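Local atomic coordinates of Two-component system sensor histidine kinase (Bacteroides thetaiotaomicron, PDB entry 3OTT), a protein that probably senses saccharides with its extracellular beta-propeller and beta-sandwich region and passes the signal on as a phosphorelay histidine kinase and transcription regulator. Residues D47-Q52 and D686-F691; I665-D670 and I744-P749; S675-D680 and N708-T713; Y693-M698 and Y722-S727. One frame throughout, in Å; residues are numbered along the deposited sequence.

Contact 1. Residues D47-Q52 and D686-F691; sequences DGYSTQ and DEKNKF
Lys688 lays its aliphatic chain over one face of the Tyr49 ring. CE does most of the touching, 3.9 Å from the ring centroid in a CH-pi contact and displaced toward the rim at CE2, while the two side chains slide past each other in opposite directions. The lysine bends at chi2 (-83°), which turns CD back toward CZ of the tyrosine. A second bend at chi4 leaves NZ high over the same face, 5.1 Å from the centroid, where any cation-pi attraction is weak; CE also lies 3.6 Å from Gly48 O. At its far end Tyr49 OH donates to a water 2.6 Å away, and that water donates to Asn689 O. Phe691 CE2 lies 3.7 Å from Tyr49 OH. The tyrosine thus reaches from a blade turn of the beta-propeller, just ahead of strand 51-53, to the Y_Y_Y domain, long enough to span the gap and polar only at its tip. Its base is set by an Asx turn: Asp47 OD1 accepts from Tyr49 N at 2.8 Å on the anti side and from Ser50 N on the syn side, and Gly48 takes backbone angles that suit glycine. An alanine in place of Tyr49 would probably leave the bridging water without its donor and the lysine chain without the ring it covers. Asn689 turns its own amide to Asp680, while Asp47 OD2 accepts from Thr639.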
loop_
_atom_site.group_PDB
_atom_site.type_symbol
_atom_site.label_atom_id
_atom_site.label_comp_id
_atom_site.label_asym_id
_atom_site.label_seq_id
_atom_site.Cartn_x
_atom_site.Cartn_y
_atom_site.Cartn_z
ATOM N N ASP B 47 19.186 -1.478 -24.324
ATOM C CA ASP B 47 17.743 -1.656 -24.503
ATOM C C ASP B 47 17.365 -3.097 -24.794
ATOM O O ASP B 47 16.237 -3.359 -25.228
ATOM C CB ASP B 47 17.238 -0.761 -25.652
ATOM C CG ASP B 47 17.848 -1.141 -27.027
ATOM O OD1 ASP B 47 18.612 -2.148 -27.090
ATOM O OD2 ASP B 47 17.521 -0.458 -28.047
ATOM N N GLY B 48 18.297 -4.019 -24.612
ATOM C CA GLY B 48 18.018 -5.409 -24.854
ATOM C C GLY B 48 18.455 -5.861 -26.247
ATOM O O GLY B 48 18.413 -7.034 -26.518
ATOM N N TYR B 49 18.875 -4.924 -27.115
ATOM C CA TYR B 49 19.368 -5.215 -28.470
ATOM C C TYR B 49 20.793 -4.732 -28.598
ATOM O O TYR B 49 21.640 -5.500 -28.970
ATOM C CB TYR B 49 18.507 -4.501 -29.544
ATOM C CG TYR B 49 17.133 -5.118 -29.710
ATOM C CD1 TYR B 49 16.072 -4.802 -28.833
ATOM C CD2 TYR B 49 16.890 -6.044 -30.734
ATOM C CE1 TYR B 49 14.812 -5.384 -29.014
ATOM C CE2 TYR B 49 15.632 -6.610 -30.922
ATOM C CZ TYR B 49 14.606 -6.295 -30.047
ATOM O OH TYR B 49 13.373 -6.885 -30.269
ATOM N N SER B 50 21.059 -3.456 -28.298
ATOM C CA SER B 50 22.415 -2.948 -28.357
ATOM C C SER B 50 22.677 -1.952 -27.236
ATOM O O SER B 50 21.743 -1.429 -26.635
ATOM C CB SER B 50 22.680 -2.264 -29.690
ATOM O OG SER B 50 21.786 -1.198 -29.853
ATOM N N THR B 51 23.962 -1.712 -26.985
ATOM C CA THR B 51 24.421 -0.698 -26.078
ATOM C C THR B 51 24.508 0.654 -26.758
ATOM O O THR B 51 24.739 0.746 -27.956
ATOM C CB THR B 51 25.777 -1.061 -25.438
ATOM O OG1 THR B 51 26.785 -1.089 -26.456
ATOM C CG2 THR B 51 25.704 -2.430 -24.771
ATOM N N GLN B 52 24.338 1.710 -25.988
ATOM C CA GLN B 52 24.451 3.050 -26.530
ATOM C C GLN B 52 25.189 3.978 -25.533
ATOM O O GLN B 52 24.864 4.034 -24.336
ATOM C CB GLN B 52 23.025 3.592 -26.854
ATOM C CG GLN B 52 22.996 4.947 -27.516
ATOM C CD GLN B 52 21.555 5.431 -27.808
ATOM O OE1 GLN B 52 21.173 6.547 -27.476
ATOM N NE2 GLN B 52 20.769 4.576 -28.398
ATOM N N ASP B 686 14.255 -15.477 -23.919
ATOM C CA ASP B 686 15.124 -16.266 -24.785
ATOM C C ASP B 686 14.954 -15.736 -26.221
ATOM O O ASP B 686 15.865 -15.091 -26.756
ATOM C CB ASP B 686 14.822 -17.771 -24.620
ATOM C CG ASP B 686 15.355 -18.338 -23.262
ATOM O OD1 ASP B 686 16.076 -17.602 -22.521
ATOM O OD2 ASP B 686 15.067 -19.511 -22.939
ATOM N N GLU B 687 13.761 -15.879 -26.791
ATOM C CA GLU B 687 13.489 -15.394 -28.148
ATOM C C GLU B 687 12.928 -13.977 -28.113
ATOM O O GLU B 687 12.079 -13.695 -27.275
ATOM C CB GLU B 687 12.478 -16.325 -28.874
ATOM C CG GLU B 687 12.844 -17.835 -28.955
ATOM C CD GLU B 687 11.986 -18.643 -29.973
ATOM O OE1 GLU B 687 10.782 -18.315 -30.183
ATOM O OE2 GLU B 687 12.514 -19.613 -30.569
ATOM N N LYS B 688 13.380 -13.099 -29.022
ATOM C CA LYS B 688 12.821 -11.750 -29.166
ATOM C C LYS B 688 11.428 -11.762 -29.797
ATOM O O LYS B 688 11.071 -12.675 -30.483
ATOM C CB LYS B 688 13.692 -10.895 -30.068
ATOM C CG LYS B 688 15.153 -10.812 -29.707
ATOM C CD LYS B 688 15.439 -9.804 -28.647
ATOM C CE LYS B 688 16.853 -9.276 -28.828
ATOM N NZ LYS B 688 17.831 -10.165 -28.235
ATOM N N ASN B 689 10.649 -10.717 -29.610
ATOM C CA ASN B 689 9.395 -10.591 -30.328
ATOM C C ASN B 689 9.602 -10.118 -31.816
ATOM O O ASN B 689 10.689 -9.686 -32.197
ATOM C CB ASN B 689 8.487 -9.640 -29.563
ATOM C CG ASN B 689 8.015 -10.235 -28.227
ATOM O OD1 ASN B 689 7.501 -11.338 -28.183
ATOM N ND2 ASN B 689 8.199 -9.496 -27.143
ATOM N N LYS B 690 8.538 -10.199 -32.607
ATOM C CA LYS B 690 8.514 -9.812 -34.010
ATOM C C LYS B 690 7.657 -8.571 -34.193
ATOM O O LYS B 690 6.600 -8.450 -33.584
ATOM C CB LYS B 690 7.978 -10.972 -34.848
ATOM C CG LYS B 690 9.016 -12.067 -35.067
ATOM C CD LYS B 690 8.404 -13.396 -35.544
ATOM C CE LYS B 690 9.539 -14.419 -35.787
ATOM N NZ LYS B 690 9.071 -15.833 -36.087
ATOM N N PHE B 691 8.127 -7.636 -35.016
ATOM C CA PHE B 691 7.446 -6.338 -35.195
ATOM C C PHE B 691 7.024 -6.043 -36.653
ATOM O O PHE B 691 7.600 -6.544 -37.605
ATOM C CB PHE B 691 8.303 -5.191 -34.573
ATOM C CG PHE B 691 8.544 -5.369 -33.046
ATOM C CD1 PHE B 691 7.643 -4.882 -32.138
ATOM C CD2 PHE B 691 9.617 -6.120 -32.572
ATOM C CE1 PHE B 691 7.811 -5.102 -30.760
ATOM C CE2 PHE B 691 9.812 -6.353 -31.177
ATOM C CZ PHE B 691 8.932 -5.846 -30.282
HETATM O O HOH W 1 12.998 -8.103 -32.479
#

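Contact 2. Residues I665-D670 and I744-P749; sequences IKLKYD and IRILPP
The Tyr669 ring is sandwiched: Asp670 CB sits over the centre of one face and Pro749 covers the opposite one, CB offset toward the rim and CA 4.1 Å from the centroid in a CH-pi contact. The proline crosses the tyrosine at about a right angle, and its CD packs 3.7 Å from Tyr669 CB. Tyr669 has CG between its backbone N and carbonyl carbon (chi1 84°), which brings CG to within 3.7 Å of Pro749 CA. The other flat group, the Arg745 guanidinium, carries Leu747 CD2 over the centre of one face. Arg745 runs fully extended beside Lys666, pointing the same way. Lys666 CG meets Arg745 CB, while the like charges Lys666 NZ and Arg745 NH1 come to 4.5 Å, a repulsion that solvent would probably soften. The other face of the sheet carries the buried Ile665, Ile744, Leu667 and Ile746; Ile665 CG2 touches Ile744 CG1 at 3.9 Å. Three nearly straight backbone bonds join the strands, Leu667 N to Arg745 O at 2.7 Å among them. A water links Tyr669 N to Pro748 O. This parallel pairing of strands 664-667 and 740-746 forms one edge of a sheet in the Y_Y_Y beta-sandwich, a member of the E-set clan.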
loop_
_atom_site.group_PDB
_atom_site.type_symbol
_atom_site.label_atom_id
_atom_site.label_comp_id
_atom_site.label_asym_id
_atom_site.label_seq_id
_atom_site.Cartn_x
_atom_site.Cartn_y
_atom_site.Cartn_z
ATOM N N ILE B 665 8.054 14.859 -34.215
ATOM C CA ILE B 665 9.314 15.442 -34.621
ATOM C C ILE B 665 9.203 16.334 -35.886
ATOM O O ILE B 665 8.447 16.014 -36.833
ATOM C CB ILE B 665 10.406 14.349 -34.730
ATOM C CG1 ILE B 665 11.778 14.973 -34.684
ATOM C CG2 ILE B 665 10.239 13.422 -35.913
ATOM C CD1 ILE B 665 12.859 13.947 -34.484
ATOM N N LYS B 666 9.933 17.450 -35.856
ATOM C CA LYS B 666 10.057 18.389 -36.975
ATOM C C LYS B 666 11.471 18.397 -37.533
ATOM O O LYS B 666 12.376 18.735 -36.808
ATOM C CB LYS B 666 9.679 19.810 -36.519
ATOM C CG LYS B 666 8.218 20.159 -36.753
ATOM C CD LYS B 666 7.989 21.678 -36.700
ATOM C CE LYS B 666 6.852 21.975 -35.669
ATOM N NZ LYS B 666 6.570 23.430 -35.329
ATOM N N LEU B 667 11.650 18.022 -38.804
ATOM C CA LEU B 667 12.965 17.914 -39.431
ATOM C C LEU B 667 13.113 18.819 -40.659
ATOM O O LEU B 667 12.123 19.118 -41.365
ATOM C CB LEU B 667 13.247 16.469 -39.855
ATOM C CG LEU B 667 13.280 15.433 -38.686
ATOM C CD1 LEU B 667 13.319 14.044 -39.191
ATOM C CD2 LEU B 667 14.436 15.649 -37.747
ATOM N N LYS B 668 14.349 19.236 -40.933
ATOM C CA LYS B 668 14.616 19.943 -42.158
ATOM C C LYS B 668 14.529 19.055 -43.415
ATOM O O LYS B 668 14.575 17.803 -43.335
ATOM C CB LYS B 668 15.971 20.655 -42.055
ATOM C CG LYS B 668 15.997 21.744 -40.972
ATOM C CD LYS B 668 17.410 22.219 -40.728
ATOM C CE LYS B 668 17.508 23.106 -39.496
ATOM N NZ LYS B 668 18.677 22.711 -38.590
ATOM N N TYR B 669 14.491 19.717 -44.576
ATOM C CA TYR B 669 14.395 19.071 -45.869
ATOM C C TYR B 669 15.543 18.092 -46.106
ATOM O O TYR B 669 15.336 17.034 -46.659
ATOM C CB TYR B 669 14.298 20.138 -47.012
ATOM C CG TYR B 669 15.644 20.679 -47.477
ATOM C CD1 TYR B 669 16.363 21.559 -46.673
ATOM C CD2 TYR B 669 16.215 20.265 -48.680
ATOM C CE1 TYR B 669 17.600 22.025 -47.047
ATOM C CE2 TYR B 669 17.459 20.734 -49.089
ATOM C CZ TYR B 669 18.140 21.624 -48.261
ATOM O OH TYR B 669 19.373 22.141 -48.606
ATOM N N ASP B 670 16.748 18.431 -45.678
ATOM C CA ASP B 670 17.918 17.549 -45.864
ATOM C C ASP B 670 18.209 16.574 -44.709
ATOM O O ASP B 670 19.234 15.886 -44.697
ATOM C CB ASP B 670 19.177 18.355 -46.184
ATOM C CG ASP B 670 19.497 19.397 -45.116
ATOM O OD1 ASP B 670 18.592 19.777 -44.331
ATOM O OD2 ASP B 670 20.651 19.870 -45.082
ATOM N N ILE B 744 5.951 12.559 -37.838
ATOM C CA ILE B 744 7.120 13.186 -38.453
ATOM C C ILE B 744 6.754 14.303 -39.437
ATOM O O ILE B 744 5.957 14.084 -40.360
ATOM C CB ILE B 744 7.964 12.113 -39.181
ATOM C CG1 ILE B 744 8.349 10.934 -38.182
ATOM C CG2 ILE B 744 9.229 12.758 -39.721
ATOM C CD1 ILE B 744 8.798 9.622 -38.921
ATOM N N ARG B 745 7.311 15.501 -39.256
ATOM C CA ARG B 745 7.142 16.552 -40.220
ATOM C C ARG B 745 8.497 16.839 -40.884
ATOM O O ARG B 745 9.494 17.131 -40.192
ATOM C CB ARG B 745 6.552 17.794 -39.581
ATOM C CG ARG B 745 6.216 18.870 -40.597
ATOM C CD ARG B 745 5.709 20.174 -39.955
ATOM N NE ARG B 745 5.341 21.163 -40.977
ATOM C CZ ARG B 745 5.071 22.461 -40.763
ATOM N NH1 ARG B 745 5.118 22.983 -39.529
ATOM N NH2 ARG B 745 4.752 23.245 -41.807
ATOM N N ILE B 746 8.560 16.696 -42.213
ATOM C CA ILE B 746 9.723 17.137 -42.964
ATOM C C ILE B 746 9.427 18.498 -43.637
ATOM O O ILE B 746 8.478 18.582 -44.446
ATOM C CB ILE B 746 10.085 16.132 -44.091
ATOM C CG1 ILE B 746 10.214 14.703 -43.522
ATOM C CG2 ILE B 746 11.339 16.606 -44.859
ATOM C CD1 ILE B 746 11.550 14.306 -43.189
ATOM N N LEU B 747 10.231 19.529 -43.335
ATOM C CA LEU B 747 9.966 20.928 -43.736
ATOM C C LEU B 747 10.475 21.129 -45.149
ATOM O O LEU B 747 11.433 20.481 -45.533
ATOM C CB LEU B 747 10.641 21.914 -42.777
ATOM C CG LEU B 747 10.100 21.986 -41.325
ATOM C CD1 LEU B 747 11.124 22.601 -40.368
ATOM C CD2 LEU B 747 8.852 22.823 -41.294
ATOM N N PRO B 748 9.835 21.996 -45.935
ATOM C CA PRO B 748 10.357 22.287 -47.285
ATOM C C PRO B 748 11.686 23.033 -47.224
ATOM O O PRO B 748 11.953 23.670 -46.226
ATOM C CB PRO B 748 9.281 23.199 -47.889
ATOM C CG PRO B 748 8.619 23.849 -46.667
ATOM C CD PRO B 748 8.614 22.756 -45.628
ATOM N N PRO B 749 12.525 22.960 -48.284
ATOM C CA PRO B 749 13.796 23.753 -48.335
ATOM C C PRO B 749 13.665 25.230 -47.963
ATOM O O PRO B 749 14.578 25.803 -47.349
ATOM C CB PRO B 749 14.230 23.645 -49.809
ATOM C CG PRO B 749 13.071 22.971 -50.532
ATOM C CD PRO B 749 12.366 22.125 -49.498
HETATM O O HOH W 2 14.233 22.784 -44.148
#

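Contact 3. Residues S675-D680 and N708-T713; sequences SFELSD and NINRIT
Asn710 opens the contact with its amide reaching across to the backbone of Leu678. ND2 donates to Leu678 O at 3.0 Å, the acceptor lying in the amide plane, while Asn710 O receives Leu678 N; side chain and backbone together complete the pairing ahead of strand 711-714. Chi1 of 65° puts Asn710 CG between the backbone N and carbonyl carbon, and a water ties ND2 to Glu677 OE1. Arg711 starts with CG anti to its backbone N and bends at chi3, and NH2 forms a 2.9 Å salt bridge with Glu677 OE2. The carboxylate oxygen is tilted 32° out of the guanidinium plane, and the two flat groups are turned 42° apart. Tyr642 OH also donates to OE2, and its ring makes a cation-pi contact with Arg711. A leucine in place of Arg711 would probably leave Glu677 OE2 without its cationic partner and relying on Tyr642. On the other face, Ile712 N donates to Phe676 O at 2.7 Å and Phe676 N returns a bond to Ile712 O; Ile712 CD1 meets Leu678 CD2 at 3.7 Å, crossing at about a right angle. At Thr713, OG1 and Ser675 OG stand 3.2 Å apart, a weak hydrogen bond at most, Leu674 O being a rival partner of OG1. Alternating polar and apolar side chains along this antiparallel pair are characteristic of a beta-sandwich sheet, its Phe676, Leu678 and Ile712 face turned to the core.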
loop_
_atom_site.group_PDB
_atom_site.type_symbol
_atom_site.label_atom_id
_atom_site.label_comp_id
_atom_site.label_asym_id
_atom_site.label_seq_id
_atom_site.Cartn_x
_atom_site.Cartn_y
_atom_site.Cartn_z
ATOM N N SER B 675 16.742 6.686 -39.663
ATOM C CA SER B 675 16.631 5.357 -39.045
ATOM C C SER B 675 16.192 5.479 -37.614
ATOM O O SER B 675 16.416 6.484 -36.983
ATOM C CB SER B 675 17.907 4.535 -39.117
ATOM O OG SER B 675 18.153 4.151 -40.423
ATOM N N PHE B 676 15.560 4.434 -37.138
ATOM C CA PHE B 676 14.892 4.394 -35.851
ATOM C C PHE B 676 15.230 3.006 -35.329
ATOM O O PHE B 676 15.035 2.016 -36.073
ATOM C CB PHE B 676 13.360 4.491 -36.042
ATOM C CG PHE B 676 12.899 5.792 -36.671
ATOM C CD1 PHE B 676 12.725 5.901 -38.048
ATOM C CD2 PHE B 676 12.685 6.916 -35.897
ATOM C CE1 PHE B 676 12.308 7.157 -38.659
ATOM C CE2 PHE B 676 12.254 8.129 -36.494
ATOM C CZ PHE B 676 12.090 8.230 -37.896
ATOM N N GLU B 677 15.737 2.922 -34.096
ATOM C CA GLU B 677 15.779 1.651 -33.377
ATOM C C GLU B 677 14.639 1.625 -32.408
ATOM O O GLU B 677 14.304 2.628 -31.825
ATOM C CB GLU B 677 17.098 1.453 -32.627
ATOM C CG GLU B 677 18.234 1.236 -33.594
ATOM C CD GLU B 677 19.578 1.213 -32.927
ATOM O OE1 GLU B 677 19.640 1.291 -31.673
ATOM O OE2 GLU B 677 20.577 1.136 -33.674
ATOM N N LEU B 678 14.095 0.448 -32.200
ATOM C CA LEU B 678 12.900 0.261 -31.373
ATOM C C LEU B 678 13.218 -0.831 -30.342
ATOM O O LEU B 678 14.040 -1.712 -30.605
ATOM C CB LEU B 678 11.699 -0.156 -32.266
ATOM C CG LEU B 678 11.765 -1.550 -32.901
ATOM C CD1 LEU B 678 11.123 -2.641 -32.013
ATOM C CD2 LEU B 678 11.085 -1.551 -34.228
ATOM N N SER B 679 12.573 -0.808 -29.195
ATOM C CA SER B 679 12.703 -1.958 -28.285
ATOM C C SER B 679 11.510 -2.040 -27.350
ATOM O O SER B 679 10.964 -1.013 -26.956
ATOM C CB SER B 679 13.999 -1.825 -27.468
ATOM O OG SER B 679 14.023 -2.764 -26.407
ATOM N N ASP B 680 11.123 -3.239 -26.962
ATOM C CA ASP B 680 10.171 -3.425 -25.894
ATOM C C ASP B 680 10.891 -3.983 -24.634
ATOM O O ASP B 680 10.267 -4.571 -23.741
ATOM C CB ASP B 680 9.046 -4.351 -26.337
ATOM C CG ASP B 680 9.541 -5.778 -26.772
ATOM O OD1 ASP B 680 10.780 -6.073 -26.879
ATOM O OD2 ASP B 680 8.638 -6.621 -27.050
ATOM N N ASN B 708 15.743 -10.542 -35.287
ATOM C CA ASN B 708 16.987 -9.935 -34.861
ATOM C C ASN B 708 17.123 -8.449 -35.248
ATOM O O ASN B 708 18.040 -7.791 -34.823
ATOM C CB ASN B 708 18.187 -10.727 -35.366
ATOM C CG ASN B 708 18.078 -11.087 -36.853
ATOM O OD1 ASN B 708 16.968 -11.249 -37.415
ATOM N ND2 ASN B 708 19.250 -11.244 -37.498
ATOM N N ILE B 709 16.233 -7.920 -36.068
ATOM C CA ILE B 709 16.474 -6.574 -36.567
ATOM C C ILE B 709 15.526 -5.660 -35.881
ATOM O O ILE B 709 14.340 -5.874 -35.976
ATOM C CB ILE B 709 16.358 -6.507 -38.118
ATOM C CG1 ILE B 709 17.507 -7.284 -38.749
ATOM C CG2 ILE B 709 16.411 -5.074 -38.667
ATOM C CD1 ILE B 709 17.089 -8.617 -39.170
ATOM N N ASN B 710 16.024 -4.656 -35.185
ATOM C CA ASN B 710 15.108 -3.726 -34.550
ATOM C C ASN B 710 15.292 -2.339 -35.123
ATOM O O ASN B 710 14.955 -1.370 -34.467
ATOM C CB ASN B 710 15.327 -3.639 -33.051
ATOM C CG ASN B 710 16.662 -3.063 -32.720
ATOM O OD1 ASN B 710 17.624 -3.394 -33.355
ATOM N ND2 ASN B 710 16.737 -2.194 -31.710
ATOM N N ARG B 711 15.866 -2.244 -36.314
ATOM C CA ARG B 711 16.093 -0.942 -36.943
ATOM C C ARG B 711 15.194 -0.697 -38.194
ATOM O O ARG B 711 15.105 -1.503 -39.049
ATOM C CB ARG B 711 17.581 -0.721 -37.278
ATOM C CG ARG B 711 17.760 0.511 -38.140
ATOM C CD ARG B 711 19.156 0.765 -38.559
ATOM N NE ARG B 711 20.025 0.752 -37.395
ATOM C CZ ARG B 711 21.173 1.398 -37.338
ATOM N NH1 ARG B 711 21.541 2.152 -38.363
ATOM N NH2 ARG B 711 21.929 1.307 -36.240
ATOM N N ILE B 712 14.580 0.453 -38.261
ATOM C CA ILE B 712 13.649 0.789 -39.309
ATOM C C ILE B 712 14.242 1.952 -40.116
ATOM O O ILE B 712 14.605 2.952 -39.538
ATOM C CB ILE B 712 12.309 1.207 -38.716
ATOM C CG1 ILE B 712 11.600 -0.027 -38.119
ATOM C CG2 ILE B 712 11.396 1.949 -39.789
ATOM C CD1 ILE B 712 10.319 0.361 -37.319
ATOM N N THR B 713 14.365 1.792 -41.437
ATOM C CA THR B 713 15.038 2.793 -42.242
ATOM C C THR B 713 14.173 3.283 -43.430
ATOM O O THR B 713 13.611 2.485 -44.193
ATOM C CB THR B 713 16.476 2.319 -42.674
ATOM O OG1 THR B 713 17.187 3.395 -43.346
ATOM C CG2 THR B 713 16.395 1.143 -43.663
HETATM O O HOH W 3 18.957 -0.905 -30.315
#

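Contact 4. Residues Y693-M698 and Y722-S727; sequences YRLEGM and YQLIIS
Glu696 N donates to Gln723 O at 2.8 Å, and Gln723 N answers to Glu696 O, closing one hydrogen-bonded pair; Arg694 and Ile725 form the next, with Ile725 N 2.9 Å from Arg694 O. On the face of Arg694, Glu696, Gln723 and Ile725, the arginine and isoleucine lie side by side, while Glu696 CG meets Ile725 CD1. Arg694 NE makes a weak salt bridge to Glu696 OE2, 3.4 Å long, and its guanidinium also engages Trp702. Across the sheet Leu695 has CG anti to the backbone N (chi1 -178°), and its CD1 branch lies 3.5 Å from Tyr722 CB. The Tyr722 ring offers its edge to Glu696 O and Gly697 O, and its OH bonds to Ser718 O. Gly697 suits the turn: a CB there would clash with Tyr722 CD2. Met698 CE lies 4.3 Å from Tyr722 CE2. Leu695, Leu724 and Ile726 supply the apolar side of this antiparallel pair, the core-facing side of one sheet of an immunoglobulin-like sandwich, as in the E-set clan.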
loop_
_atom_site.group_PDB
_atom_site.type_symbol
_atom_site.label_atom_id
_atom_site.label_comp_id
_atom_site.label_asym_id
_atom_site.label_seq_id
_atom_site.Cartn_x
_atom_site.Cartn_y
_atom_site.Cartn_z
ATOM N N TYR B 693 5.752 -2.584 -39.126
ATOM C CA TYR B 693 5.797 -1.129 -39.161
ATOM C C TYR B 693 5.264 -0.627 -40.466
ATOM O O TYR B 693 5.297 -1.347 -41.490
ATOM C CB TYR B 693 7.229 -0.613 -38.943
ATOM C CG TYR B 693 8.220 -0.892 -40.056
ATOM C CD1 TYR B 693 8.885 -2.111 -40.136
ATOM C CD2 TYR B 693 8.508 0.072 -41.001
ATOM C CE1 TYR B 693 9.802 -2.376 -41.161
ATOM C CE2 TYR B 693 9.416 -0.170 -42.057
ATOM C CZ TYR B 693 10.054 -1.384 -42.127
ATOM O OH TYR B 693 10.939 -1.610 -43.134
ATOM N N ARG B 694 4.824 0.623 -40.461
ATOM C CA ARG B 694 4.395 1.290 -41.685
ATOM C C ARG B 694 4.552 2.793 -41.507
ATOM O O ARG B 694 4.438 3.303 -40.379
ATOM C CB ARG B 694 2.940 0.937 -42.020
ATOM C CG ARG B 694 1.949 1.398 -40.975
ATOM C CD ARG B 694 0.634 0.635 -41.116
ATOM N NE ARG B 694 -0.122 1.065 -42.298
ATOM C CZ ARG B 694 -0.947 0.276 -42.977
ATOM N NH1 ARG B 694 -1.141 -0.991 -42.603
ATOM N NH2 ARG B 694 -1.586 0.746 -44.029
ATOM N N LEU B 695 4.824 3.504 -42.601
ATOM C CA LEU B 695 4.887 4.944 -42.510
ATOM C C LEU B 695 3.701 5.587 -43.250
ATOM O O LEU B 695 3.711 5.647 -44.464
ATOM C CB LEU B 695 6.262 5.459 -43.034
ATOM C CG LEU B 695 6.543 6.969 -42.969
ATOM C CD1 LEU B 695 6.581 7.412 -41.536
ATOM C CD2 LEU B 695 7.822 7.411 -43.706
ATOM N N GLU B 696 2.702 6.062 -42.516
ATOM C CA GLU B 696 1.567 6.760 -43.110
ATOM C C GLU B 696 2.021 7.963 -43.918
ATOM O O GLU B 696 2.780 8.781 -43.429
ATOM C CB GLU B 696 0.535 7.209 -42.068
ATOM C CG GLU B 696 -0.411 6.097 -41.584
ATOM C CD GLU B 696 -1.243 5.481 -42.732
ATOM O OE1 GLU B 696 -1.756 6.242 -43.620
ATOM O OE2 GLU B 696 -1.354 4.222 -42.743
ATOM N N GLY B 697 1.567 8.029 -45.169
ATOM C CA GLY B 697 1.996 9.065 -46.112
ATOM C C GLY B 697 2.978 8.508 -47.145
ATOM O O GLY B 697 3.403 9.214 -48.075
ATOM N N MET B 698 3.316 7.228 -46.984
ATOM C CA MET B 698 4.351 6.588 -47.782
ATOM C C MET B 698 3.853 5.196 -48.047
ATOM O O MET B 698 3.522 4.882 -49.185
ATOM C CB MET B 698 5.698 6.606 -47.048
ATOM C CG MET B 698 6.875 5.867 -47.727
ATOM S SD MET B 698 7.248 6.526 -49.352
ATOM C CE MET B 698 7.836 8.186 -48.939
ATOM N N TYR B 722 4.198 12.724 -42.089
ATOM C CA TYR B 722 4.172 11.252 -42.031
ATOM C C TYR B 722 3.866 10.848 -40.589
ATOM O O TYR B 722 3.923 11.693 -39.673
ATOM C CB TYR B 722 5.512 10.631 -42.466
ATOM C CG TYR B 722 6.009 11.136 -43.782
ATOM C CD1 TYR B 722 6.926 12.201 -43.852
ATOM C CD2 TYR B 722 5.576 10.559 -44.969
ATOM C CE1 TYR B 722 7.376 12.670 -45.069
ATOM C CE2 TYR B 722 6.030 11.019 -46.200
ATOM C CZ TYR B 722 6.913 12.067 -46.229
ATOM O OH TYR B 722 7.337 12.508 -47.431
ATOM N N GLN B 723 3.537 9.579 -40.399
ATOM C CA GLN B 723 3.292 9.033 -39.062
ATOM C C GLN B 723 3.843 7.611 -39.103
ATOM O O GLN B 723 3.381 6.815 -39.903
ATOM C CB GLN B 723 1.784 9.049 -38.731
ATOM C CG GLN B 723 1.440 8.473 -37.392
ATOM C CD GLN B 723 -0.056 8.447 -37.111
ATOM O OE1 GLN B 723 -0.780 7.615 -37.655
ATOM N NE2 GLN B 723 -0.521 9.337 -36.222
ATOM N N LEU B 724 4.836 7.319 -38.258
ATOM C CA LEU B 724 5.392 5.998 -38.159
ATOM C C LEU B 724 4.579 5.186 -37.142
ATOM O O LEU B 724 4.428 5.578 -35.974
ATOM C CB LEU B 724 6.777 6.131 -37.590
ATOM C CG LEU B 724 7.937 5.256 -37.962
ATOM C CD1 LEU B 724 8.854 5.125 -36.752
ATOM C CD2 LEU B 724 7.606 3.925 -38.658
ATOM N N ILE B 725 4.086 4.038 -37.569
ATOM C CA ILE B 725 3.337 3.190 -36.673
ATOM C C ILE B 725 4.080 1.867 -36.495
ATOM O O ILE B 725 4.430 1.209 -37.475
ATOM C CB ILE B 725 1.903 2.982 -37.183
ATOM C CG1 ILE B 725 1.200 4.348 -37.337
ATOM C CG2 ILE B 725 1.112 2.029 -36.276
ATOM C CD1 ILE B 725 -0.152 4.276 -38.172
ATOM N N ILE B 726 4.379 1.520 -35.248
ATOM C CA ILE B 726 5.126 0.315 -34.978
ATOM C C ILE B 726 4.306 -0.591 -34.084
ATOM O O ILE B 726 3.709 -0.112 -33.138
ATOM C CB ILE B 726 6.477 0.641 -34.318
ATOM C CG1 ILE B 726 7.294 1.570 -35.229
ATOM C CG2 ILE B 726 7.255 -0.642 -34.026
ATOM C CD1 ILE B 726 8.495 2.200 -34.508
ATOM N N SER B 727 4.231 -1.884 -34.373
ATOM C CA SER B 727 3.391 -2.777 -33.536
ATOM C C SER B 727 3.988 -4.158 -33.421
ATOM O O SER B 727 4.609 -4.634 -34.346
ATOM C CB SER B 727 1.941 -2.833 -34.102
ATOM O OG SER B 727 1.088 -3.558 -33.228
#

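How the contacts relate
From the N terminus, the chain first leaves residues 47-52 in the propeller, and contact 1 closes only when 686-691 arrives, 634 residues later, tying a propeller blade to the C-terminal sandwich. Inside that long loop the strands of 665-670 and 675-680 have already been laid down, so contact 1 crosses both contact 2 and contact 3. Contact 4 opens after contact 1 closes, crosses contact 3, and both are nested within the loop that contact 2 closes at 744-749. Contacts 2 and 4 share one sheet through neighbouring strands 740-746 and 720-728. Contact 3 belongs to the facing sheet, and Phe676, Leu678 and Ile712 pack against Leu724, Ile726 and Ile744 between the two.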